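PDB 1W55: bifunctional enzyme IspD/IspF from Campylobacter jejuni, which makes 4-diphosphocytidyl-2-C-methyl-D-erythritol from CTP and methylerythritol phosphate, and cyclises its 2-phosphate to methylerythritol 2,4-cyclodiphosphate with release of CMP, two steps of isoprenoid precursor biosynthesis. Local coordinates for residues L9-S14 with A77-K82; E68-G73 with L84-S89; Y36-L41 with K48-T53. All blocks are in the same frame, centred on the assembly; numbering follows the deposited sequence.

Contact 1 of 3, residues L9-S14 with A77-K82; sequences LAAGNS and AESLKK. With C (cytidine-5'-monophosphate), chain D.
Leu9 packs on Leu80, and Ala11 meets Ser79, beside the cytosine of a bound cytidine-5'-monophosphate in the nucleotide pocket of the GT-A-like, Rossmann-type cytidylyltransferase domain. The segment 9-14 leaves the C-terminal end of strand 4-9 as a loop, while 77-82 belongs to helix 76-84. The polar links between the two run through the nucleotide, since the direct touches are van der Waals ones.

Leu9 serves both partners along its length. Its CB lies against the sugar, 3.7 Å from O4' of the nucleotide. With CG beside the backbone N (chi1 -67°), the chain carries on past the base toward the helix, where CD2 meets the backbone N of Leu80 at 3.9 Å and lies about as near to its CA and CB. One methyl, CD2, thus rests on the first atoms of Leu80; the side chain also touches Val94 of strand 91-96. The carbonyl O of Leu9 accepts a hydrogen bond from the ribose O3' at 2.6 Å.

Ala11 continues the recognition from the loop. Its amide N donates to the cytosine O2 from above the ring plane, with an N-H...O angle of 147°, and its carbonyl O accepts from the ribose O2' at 2.8 Å. The methyl CB is also displaced from that plane, 3.5 Å from O2, and touches Ser79 OG at 4.0 Å. Two backbone carbonyls therefore hold the ribose hydroxyls, and the O2 that Ala11 reads is shared with Thr53 OG1. At the amino-group end of the base, Gly73 O binds N4; Arg139 of a second subunit also reaches the nucleotide.

From the helix side comes Ser79. Its hydroxyl also meets the backbone N of Gly73, which helps set its position, and the OG donates its proton to the cytosine N3 over 2.7 Å.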
loop_
_atom_site.group_PDB
_atom_site.type_symbol
_atom_site.label_atom_id
_atom_site.label_comp_id
_atom_site.label_asym_id
_atom_site.label_seq_id
_atom_site.Cartn_x
_atom_site.Cartn_y
_atom_site.Cartn_z
ATOM N N LEU A 9 -15.903 -30.886 7.164
ATOM C CA LEU A 9 -15.320 -32.132 6.680
ATOM C C LEU A 9 -13.813 -31.958 6.492
ATOM O O LEU A 9 -13.386 -31.263 5.591
ATOM C CB LEU A 9 -16.012 -32.574 5.377
ATOM C CG LEU A 9 -17.487 -32.992 5.526
ATOM C CD1 LEU A 9 -18.119 -33.199 4.181
ATOM C CD2 LEU A 9 -17.650 -34.266 6.381
ATOM N N ALA A 10 -13.021 -32.602 7.341
ATOM C CA ALA A 10 -11.585 -32.340 7.408
ATOM C C ALA A 10 -10.748 -33.612 7.540
ATOM O O ALA A 10 -9.575 -33.540 7.913
ATOM C CB ALA A 10 -11.284 -31.396 8.574
ATOM N N ALA A 11 -11.345 -34.764 7.239
ATOM C CA ALA A 11 -10.632 -36.040 7.321
ATOM C C ALA A 11 -10.052 -36.460 5.975
ATOM O O ALA A 11 -10.226 -35.777 4.969
ATOM C CB ALA A 11 -11.545 -37.138 7.890
ATOM N N GLY A 12 -9.355 -37.591 5.970
ATOM C CA GLY A 12 -8.721 -38.112 4.772
ATOM C C GLY A 12 -7.404 -37.428 4.445
ATOM O O GLY A 12 -7.120 -36.318 4.915
ATOM N N ASN A 13 -6.600 -38.099 3.631
ATOM C CA ASN A 13 -5.302 -37.574 3.252
ATOM C C ASN A 13 -5.096 -37.699 1.759
ATOM O O ASN A 13 -4.696 -38.754 1.259
ATOM C CB ASN A 13 -4.173 -38.265 4.032
ATOM C CG ASN A 13 -2.794 -37.671 3.725
ATOM O OD1 ASN A 13 -2.623 -36.444 3.663
ATOM N ND2 ASN A 13 -1.807 -38.545 3.523
ATOM N N SER A 14 -5.390 -36.612 1.053
ATOM C CA SER A 14 -5.236 -36.571 -0.391
ATOM C C SER A 14 -3.776 -36.329 -0.741
ATOM O O SER A 14 -3.108 -35.488 -0.121
ATOM C CB SER A 14 -6.116 -35.472 -0.995
ATOM O OG SER A 14 -6.997 -35.992 -1.983
ATOM N N ALA A 77 -18.480 -39.047 2.032
ATOM C CA ALA A 77 -19.845 -39.411 2.429
ATOM C C ALA A 77 -19.881 -40.264 3.694
ATOM O O ALA A 77 -20.792 -40.111 4.520
ATOM C CB ALA A 77 -20.587 -40.105 1.283
ATOM N N GLU A 78 -18.895 -41.149 3.863
ATOM C CA GLU A 78 -18.797 -41.897 5.117
ATOM C C GLU A 78 -18.427 -41.035 6.320
ATOM O O GLU A 78 -19.026 -41.189 7.386
ATOM C CB GLU A 78 -17.875 -43.113 5.036
ATOM C CG GLU A 78 -18.229 -44.113 6.135
ATOM C CD GLU A 78 -17.298 -45.306 6.249
ATOM O OE1 GLU A 78 -16.234 -45.344 5.597
ATOM O OE2 GLU A 78 -17.652 -46.226 7.017
ATOM N N SER A 79 -17.454 -40.139 6.171
ATOM C CA SER A 79 -17.154 -39.200 7.256
ATOM C C SER A 79 -18.398 -38.404 7.621
ATOM O O SER A 79 -18.723 -38.247 8.797
ATOM C CB SER A 79 -16.016 -38.254 6.877
ATOM O OG SER A 79 -14.849 -38.985 6.533
ATOM N N LEU A 80 -19.102 -37.932 6.596
ATOM C CA LEU A 80 -20.329 -37.161 6.764
ATOM C C LEU A 80 -21.411 -37.955 7.507
ATOM O O LEU A 80 -22.019 -37.455 8.458
ATOM C CB LEU A 80 -20.854 -36.684 5.393
ATOM C CG LEU A 80 -22.121 -35.811 5.426
ATOM C CD1 LEU A 80 -22.035 -34.679 6.479
ATOM C CD2 LEU A 80 -22.412 -35.236 4.047
ATOM N N LYS A 81 -21.636 -39.190 7.063
ATOM C CA LYS A 81 -22.644 -40.062 7.657
ATOM C C LYS A 81 -22.381 -40.284 9.143
ATOM O O LYS A 81 -23.307 -40.227 9.964
ATOM C CB LYS A 81 -22.708 -41.399 6.899
ATOM C CG LYS A 81 -23.521 -42.495 7.587
ATOM C CD LYS A 81 -23.578 -43.764 6.739
ATOM C CE LYS A 81 -24.748 -44.656 7.158
ATOM N NZ LYS A 81 -25.057 -45.654 6.094
ATOM N N LYS A 82 -21.120 -40.530 9.492
ATOM C CA LYS A 82 -20.747 -40.719 10.894
ATOM C C LYS A 82 -20.978 -39.451 11.708
ATOM O O LYS A 82 -21.509 -39.513 12.814
ATOM C CB LYS A 82 -19.293 -41.173 11.023
ATOM C CG LYS A 82 -19.006 -42.552 10.430
ATOM C CD LYS A 82 -17.505 -42.807 10.337
ATOM C CE LYS A 82 -16.888 -43.016 11.726
ATOM N NZ LYS A 82 -15.431 -43.318 11.653
HETATM O OP3 C D . -12.564 -32.986 -2.531
HETATM P P C D . -12.720 -34.261 -1.736
HETATM O OP1 C D . -11.450 -35.071 -1.679
HETATM O OP2 C D . -13.981 -35.039 -2.034
HETATM O "O5'" C D . -12.851 -33.768 -0.207
HETATM C "C5'" C D . -13.897 -32.909 0.221
HETATM C "C4'" C D . -13.828 -32.718 1.737
HETATM O "O4'" C D . -14.198 -33.915 2.433
HETATM C "C3'" C D . -12.440 -32.345 2.219
HETATM O "O3'" C D . -12.591 -31.260 3.115
HETATM C "C2'" C D . -11.930 -33.567 2.952
HETATM O "O2'" C D . -11.069 -33.245 4.038
HETATM C "C1'" C D . -13.216 -34.226 3.422
HETATM N N1 C D . -13.052 -35.676 3.517
HETATM C C2 C D . -13.405 -36.311 4.720
HETATM O O2 C D . -13.856 -35.638 5.686
HETATM N N3 C D . -13.253 -37.648 4.811
HETATM C C4 C D . -12.754 -38.376 3.776
HETATM N N4 C D . -12.602 -39.721 3.900
HETATM C C5 C D . -12.397 -37.758 2.582
HETATM C C6 C D . -12.560 -36.383 2.477
#

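Contact 2 of 3, residues E68-G73 with L84-S89; sequences EFIEGG and LELIDS
Glu68 and Ile70 rise from strand 68-71 toward Leu86, which sits in the type I beta turn Leu84-Ile87 that follows helix 76-84; the turn is closed by a hydrogen bond from Ile87 N to Leu84 O, and the two backbones stay well apart, with the CA atoms of Glu68 and Leu86 8.8 Å from each other. Strand 68-71, the helix and strand 91-96 form a beta-alpha-beta crossover, and the turn lies on its return path from helix to strand. Between the backbones the side chains do the joining. Ile70 has CG1 anti to its backbone N (chi1 -165°) and chi2 extended, which sends CD1 out to Leu86. The two side chains meet tip to tip, CD1 of Ile70 against CD2 of Leu86 at 3.8 Å. Glu68 comes at Leu86 from a second direction, its OE2 lying 3.7 Å from both CG and CD2 of Leu86.

The other carboxylate oxygen, OE1, is engaged in a salt bridge with Lys49, on the segment that leads into neighbouring strand 50-54. Lys49 also makes a weak hydrogen bond to the carbonyl of Leu86. In the sheet, backbone bonds to Ile50 and Val52 hold Glu68 in place.

The contact thus joins the strand to the turn through a small apolar touch at the surface. One carboxylate oxygen of Glu68 rests on Leu86 hydrocarbon while the other pairs with Lys49, so the charge of Glu68 is probably balanced mainly by that lysine.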
loop_
_atom_site.group_PDB
_atom_site.type_symbol
_atom_site.label_atom_id
_atom_site.label_comp_id
_atom_site.label_asym_id
_atom_site.label_seq_id
_atom_site.Cartn_x
_atom_site.Cartn_y
_atom_site.Cartn_z
ATOM N N GLU A 68 -16.865 -30.661 18.438
ATOM C CA GLU A 68 -16.855 -32.107 18.579
ATOM C C GLU A 68 -16.076 -32.704 17.421
ATOM O O GLU A 68 -16.295 -32.351 16.258
ATOM C CB GLU A 68 -18.275 -32.656 18.642
ATOM C CG GLU A 68 -18.947 -32.361 19.974
ATOM C CD GLU A 68 -20.241 -33.126 20.169
ATOM O OE1 GLU A 68 -21.261 -32.466 20.460
ATOM O OE2 GLU A 68 -20.232 -34.376 20.040
ATOM N N PHE A 69 -15.147 -33.588 17.748
ATOM C CA PHE A 69 -14.362 -34.267 16.737
ATOM C C PHE A 69 -14.838 -35.697 16.582
ATOM O O PHE A 69 -15.206 -36.348 17.563
ATOM C CB PHE A 69 -12.884 -34.233 17.100
ATOM C CG PHE A 69 -12.292 -32.862 17.041
ATOM C CD1 PHE A 69 -12.233 -32.065 18.190
ATOM C CD2 PHE A 69 -11.805 -32.356 15.837
ATOM C CE1 PHE A 69 -11.690 -30.787 18.143
ATOM C CE2 PHE A 69 -11.264 -31.070 15.768
ATOM C CZ PHE A 69 -11.200 -30.281 16.919
ATOM N N ILE A 70 -14.834 -36.179 15.343
ATOM C CA ILE A 70 -15.190 -37.548 15.059
ATOM C C ILE A 70 -14.261 -38.107 13.980
ATOM O O ILE A 70 -13.879 -37.394 13.047
ATOM C CB ILE A 70 -16.687 -37.637 14.658
ATOM C CG1 ILE A 70 -17.170 -39.091 14.717
ATOM C CG2 ILE A 70 -16.943 -36.990 13.284
ATOM C CD1 ILE A 70 -18.653 -39.219 14.989
ATOM N N GLU A 71 -13.884 -39.374 14.136
ATOM C CA GLU A 71 -12.975 -40.049 13.215
ATOM C C GLU A 71 -13.630 -40.132 11.845
ATOM O O GLU A 71 -14.801 -40.478 11.744
ATOM C CB GLU A 71 -12.611 -41.454 13.739
ATOM C CG GLU A 71 -11.495 -42.164 12.972
ATOM C CD GLU A 71 -10.117 -41.512 13.118
ATOM O OE1 GLU A 71 -9.858 -40.833 14.141
ATOM O OE2 GLU A 71 -9.268 -41.695 12.210
ATOM N N GLY A 72 -12.883 -39.779 10.802
ATOM C CA GLY A 72 -13.405 -39.834 9.450
ATOM C C GLY A 72 -13.634 -41.259 8.992
ATOM O O GLY A 72 -13.270 -42.210 9.697
ATOM N N GLY A 73 -14.251 -41.408 7.823
ATOM C CA GLY A 73 -14.425 -42.711 7.194
ATOM C C GLY A 73 -13.557 -42.805 5.953
ATOM O O GLY A 73 -12.664 -41.972 5.760
ATOM N N LEU A 84 -23.083 -37.035 11.081
ATOM C CA LEU A 84 -24.528 -36.770 11.176
ATOM C C LEU A 84 -25.210 -37.431 12.382
ATOM O O LEU A 84 -26.184 -36.892 12.904
ATOM C CB LEU A 84 -25.256 -37.153 9.883
ATOM C CG LEU A 84 -25.100 -36.203 8.691
ATOM C CD1 LEU A 84 -25.466 -36.907 7.400
ATOM C CD2 LEU A 84 -25.935 -34.939 8.871
ATOM N N GLU A 85 -24.694 -38.572 12.834
ATOM C CA GLU A 85 -25.252 -39.252 14.007
ATOM C C GLU A 85 -25.107 -38.405 15.276
ATOM O O GLU A 85 -25.721 -38.704 16.306
ATOM C CB GLU A 85 -24.639 -40.649 14.188
ATOM C CG GLU A 85 -25.106 -41.664 13.151
ATOM C CD GLU A 85 -26.629 -41.814 13.095
ATOM O OE1 GLU A 85 -27.204 -42.486 13.986
ATOM O OE2 GLU A 85 -27.260 -41.260 12.163
ATOM N N LEU A 86 -24.317 -37.338 15.182
ATOM C CA LEU A 86 -24.137 -36.395 16.279
ATOM C C LEU A 86 -25.148 -35.229 16.218
ATOM O O LEU A 86 -25.278 -34.457 17.173
ATOM C CB LEU A 86 -22.691 -35.870 16.278
ATOM C CG LEU A 86 -21.643 -36.386 17.288
ATOM C CD1 LEU A 86 -21.863 -37.833 17.757
ATOM C CD2 LEU A 86 -20.204 -36.198 16.769
ATOM N N ILE A 87 -25.869 -35.119 15.105
ATOM C CA ILE A 87 -26.745 -33.974 14.860
ATOM C C ILE A 87 -28.207 -34.314 15.117
ATOM O O ILE A 87 -28.702 -35.336 14.638
ATOM C CB ILE A 87 -26.576 -33.460 13.398
ATOM C CG1 ILE A 87 -25.091 -33.259 13.049
ATOM C CG2 ILE A 87 -27.419 -32.192 13.150
ATOM C CD1 ILE A 87 -24.349 -32.272 13.939
ATOM N N ASP A 88 -28.894 -33.452 15.867
ATOM C CA ASP A 88 -30.333 -33.621 16.085
ATOM C C ASP A 88 -31.160 -32.368 15.768
ATOM O O ASP A 88 -32.361 -32.340 16.023
ATOM C CB ASP A 88 -30.638 -34.176 17.493
ATOM C CG ASP A 88 -30.154 -33.264 18.618
ATOM O OD1 ASP A 88 -30.181 -32.021 18.464
ATOM O OD2 ASP A 88 -29.740 -33.712 19.709
ATOM N N SER A 89 -30.513 -31.345 15.214
ATOM C CA SER A 89 -31.212 -30.147 14.756
ATOM C C SER A 89 -31.842 -30.410 13.390
ATOM O O SER A 89 -31.373 -31.280 12.650
ATOM C CB SER A 89 -30.260 -28.936 14.704
ATOM O OG SER A 89 -29.259 -29.071 13.696
#

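Contact 3 of 3, residues Y36-L41 with K48-T53; sequences YATKNL and KKIVVT
Thr38 and Ile50 meet through torsions that turn a methyl of each toward the other: chi1 of -54° (to OG1) in Thr38 and -58° (to CG1) in Ile50 set those branches beside the backbone N and leave CG2 anti to it in both. The two CG2 atoms lie 4.0 Å apart, the side chains passing alongside one another with opposite headings. From the neighbouring inward position of strand 50-54, Val52 CG2 approaches the same Thr38 methyl, CG2, at 4.2 Å. A single methyl on helix 33-42 is therefore met by two branched side chains of alternate strand residues.

The torsion that points the methyl at the strand also lays the Thr38 hydroxyl back along its helix, where OG1 is hydrogen-bonded to Trp34 O, so Thr38 offers its methyl, not its hydroxyl, to the strand. Tyr67 touches both Thr38 and Ile50, and Met8 of strand 4-9 also lies against Thr38, extending the apolar layer onto the next strand.

Val51, pointing away, faces the other side of the sheet, toward helix 76-84. Such packing, a helix on the parallel part of the sheet with inward side chains alternating along the strand, is characteristic of the alpha/beta, Rossmann-like core of the GT-A cytidylyltransferase fold.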
loop_
_atom_site.group_PDB
_atom_site.type_symbol
_atom_site.label_atom_id
_atom_site.label_comp_id
_atom_site.label_asym_id
_atom_site.label_seq_id
_atom_site.Cartn_x
_atom_site.Cartn_y
_atom_site.Cartn_z
ATOM N N TYR A 36 -8.703 -22.422 10.966
ATOM C CA TYR A 36 -9.067 -21.168 10.311
ATOM C C TYR A 36 -10.428 -21.256 9.584
ATOM O O TYR A 36 -11.282 -20.388 9.757
ATOM C CB TYR A 36 -7.964 -20.724 9.342
ATOM C CG TYR A 36 -8.172 -19.339 8.780
ATOM C CD1 TYR A 36 -7.504 -18.239 9.320
ATOM C CD2 TYR A 36 -9.040 -19.124 7.700
ATOM C CE1 TYR A 36 -7.695 -16.949 8.796
ATOM C CE2 TYR A 36 -9.238 -17.851 7.169
ATOM C CZ TYR A 36 -8.568 -16.768 7.723
ATOM O OH TYR A 36 -8.774 -15.510 7.201
ATOM N N ALA A 37 -10.621 -22.292 8.771
ATOM C CA ALA A 37 -11.888 -22.474 8.036
ATOM C C ALA A 37 -13.092 -22.665 8.964
ATOM O O ALA A 37 -14.161 -22.089 8.728
ATOM C CB ALA A 37 -11.782 -23.646 7.052
ATOM N N THR A 38 -12.912 -23.460 10.018
ATOM C CA THR A 38 -13.971 -23.717 10.997
ATOM C C THR A 38 -14.345 -22.443 11.760
ATOM O O THR A 38 -15.532 -22.134 11.915
ATOM C CB THR A 38 -13.570 -24.850 11.972
ATOM O OG1 THR A 38 -13.182 -26.016 11.233
ATOM C CG2 THR A 38 -14.768 -25.325 12.736
ATOM N N LYS A 39 -13.331 -21.700 12.200
ATOM C CA LYS A 39 -13.534 -20.424 12.892
ATOM C C LYS A 39 -14.323 -19.458 12.019
ATOM O O LYS A 39 -15.255 -18.822 12.496
ATOM C CB LYS A 39 -12.192 -19.783 13.292
ATOM C CG LYS A 39 -11.597 -20.341 14.576
ATOM C CD LYS A 39 -10.379 -19.530 15.004
ATOM C CE LYS A 39 -9.950 -19.863 16.416
ATOM N NZ LYS A 39 -8.573 -19.354 16.677
ATOM N N ASN A 40 -13.933 -19.358 10.748
ATOM C CA ASN A 40 -14.611 -18.515 9.758
ATOM C C ASN A 40 -16.128 -18.782 9.650
ATOM O O ASN A 40 -16.941 -17.866 9.804
ATOM C CB ASN A 40 -13.932 -18.691 8.392
ATOM C CG ASN A 40 -14.579 -17.854 7.286
ATOM O OD1 ASN A 40 -14.624 -16.615 7.367
ATOM N ND2 ASN A 40 -15.068 -18.531 6.230
ATOM N N LEU A 41 -16.494 -20.033 9.383
ATOM C CA LEU A 41 -17.897 -20.427 9.249
ATOM C C LEU A 41 -18.653 -20.306 10.573
ATOM O O LEU A 41 -19.795 -19.861 10.601
ATOM C CB LEU A 41 -17.986 -21.863 8.720
ATOM C CG LEU A 41 -18.707 -22.095 7.395
ATOM C CD1 LEU A 41 -18.599 -20.897 6.457
ATOM C CD2 LEU A 41 -18.161 -23.329 6.729
ATOM N N LYS A 48 -25.925 -24.855 16.744
ATOM C CA LYS A 48 -26.271 -25.670 17.905
ATOM C C LYS A 48 -25.127 -26.585 18.314
ATOM O O LYS A 48 -24.893 -26.841 19.503
ATOM C CB LYS A 48 -27.511 -26.513 17.599
ATOM C CG LYS A 48 -28.295 -26.913 18.832
ATOM C CD LYS A 48 -29.018 -28.227 18.621
ATOM C CE LYS A 48 -29.823 -28.629 19.850
ATOM N NZ LYS A 48 -31.034 -29.391 19.431
ATOM N N LYS A 49 -24.419 -27.080 17.308
ATOM C CA LYS A 49 -23.302 -27.980 17.498
ATOM C C LYS A 49 -22.360 -27.768 16.319
ATOM O O LYS A 49 -22.804 -27.438 15.211
ATOM C CB LYS A 49 -23.810 -29.422 17.535
ATOM C CG LYS A 49 -22.854 -30.411 18.173
ATOM C CD LYS A 49 -23.359 -31.835 18.040
ATOM C CE LYS A 49 -24.173 -32.249 19.262
ATOM N NZ LYS A 49 -23.728 -33.559 19.816
ATOM N N ILE A 50 -21.063 -27.923 16.570
ATOM C CA ILE A 50 -20.062 -27.902 15.508
ATOM C C ILE A 50 -19.248 -29.196 15.536
ATOM O O ILE A 50 -18.603 -29.524 16.535
ATOM C CB ILE A 50 -19.159 -26.640 15.597
ATOM C CG1 ILE A 50 -20.021 -25.380 15.519
ATOM C CG2 ILE A 50 -18.144 -26.632 14.464
ATOM C CD1 ILE A 50 -19.375 -24.124 16.080
ATOM N N VAL A 51 -19.309 -29.935 14.435
ATOM C CA VAL A 51 -18.591 -31.198 14.314
ATOM C C VAL A 51 -17.486 -31.086 13.268
ATOM O O VAL A 51 -17.675 -30.489 12.211
ATOM C CB VAL A 51 -19.559 -32.375 13.989
ATOM C CG1 VAL A 51 -18.806 -33.714 13.902
ATOM C CG2 VAL A 51 -20.672 -32.458 15.043
ATOM N N VAL A 52 -16.324 -31.633 13.586
ATOM C CA VAL A 52 -15.218 -31.706 12.636
ATOM C C VAL A 52 -14.808 -33.166 12.462
ATOM O O VAL A 52 -14.472 -33.840 13.432
ATOM C CB VAL A 52 -13.984 -30.893 13.111
ATOM C CG1 VAL A 52 -12.859 -30.947 12.072
ATOM C CG2 VAL A 52 -14.358 -29.447 13.430
ATOM N N THR A 53 -14.836 -33.655 11.227
ATOM C CA THR A 53 -14.331 -34.997 10.966
ATOM C C THR A 53 -12.825 -34.914 10.792
ATOM O O THR A 53 -12.316 -33.959 10.206
ATOM C CB THR A 53 -14.984 -35.629 9.723
ATOM O OG1 THR A 53 -14.550 -34.929 8.553
ATOM C CG2 THR A 53 -16.497 -35.456 9.740
#

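Contacts 1 and 3 are buried, whereas contact 2 lies at the surface, yet all three are built on the parallel part of one mixed sheet. Strand 50-54 is common ground: Thr53, at its end, reaches contact 1 by a hydrogen bond from Ala10 N to its OG1, and the strand's backbone pairs with strand 68-71 of contact 2. Helix 76-84 supplies contact 1 and runs into the turn of contact 2, while contact 3 packs the opposite face of the sheet. Their chemistry follows position: ligand-mediated polar bonds at the strand ends in contact 1, methyl packing in the layer of contact 3, and an apolar touch beside a salt bridge at the surface in contact 2.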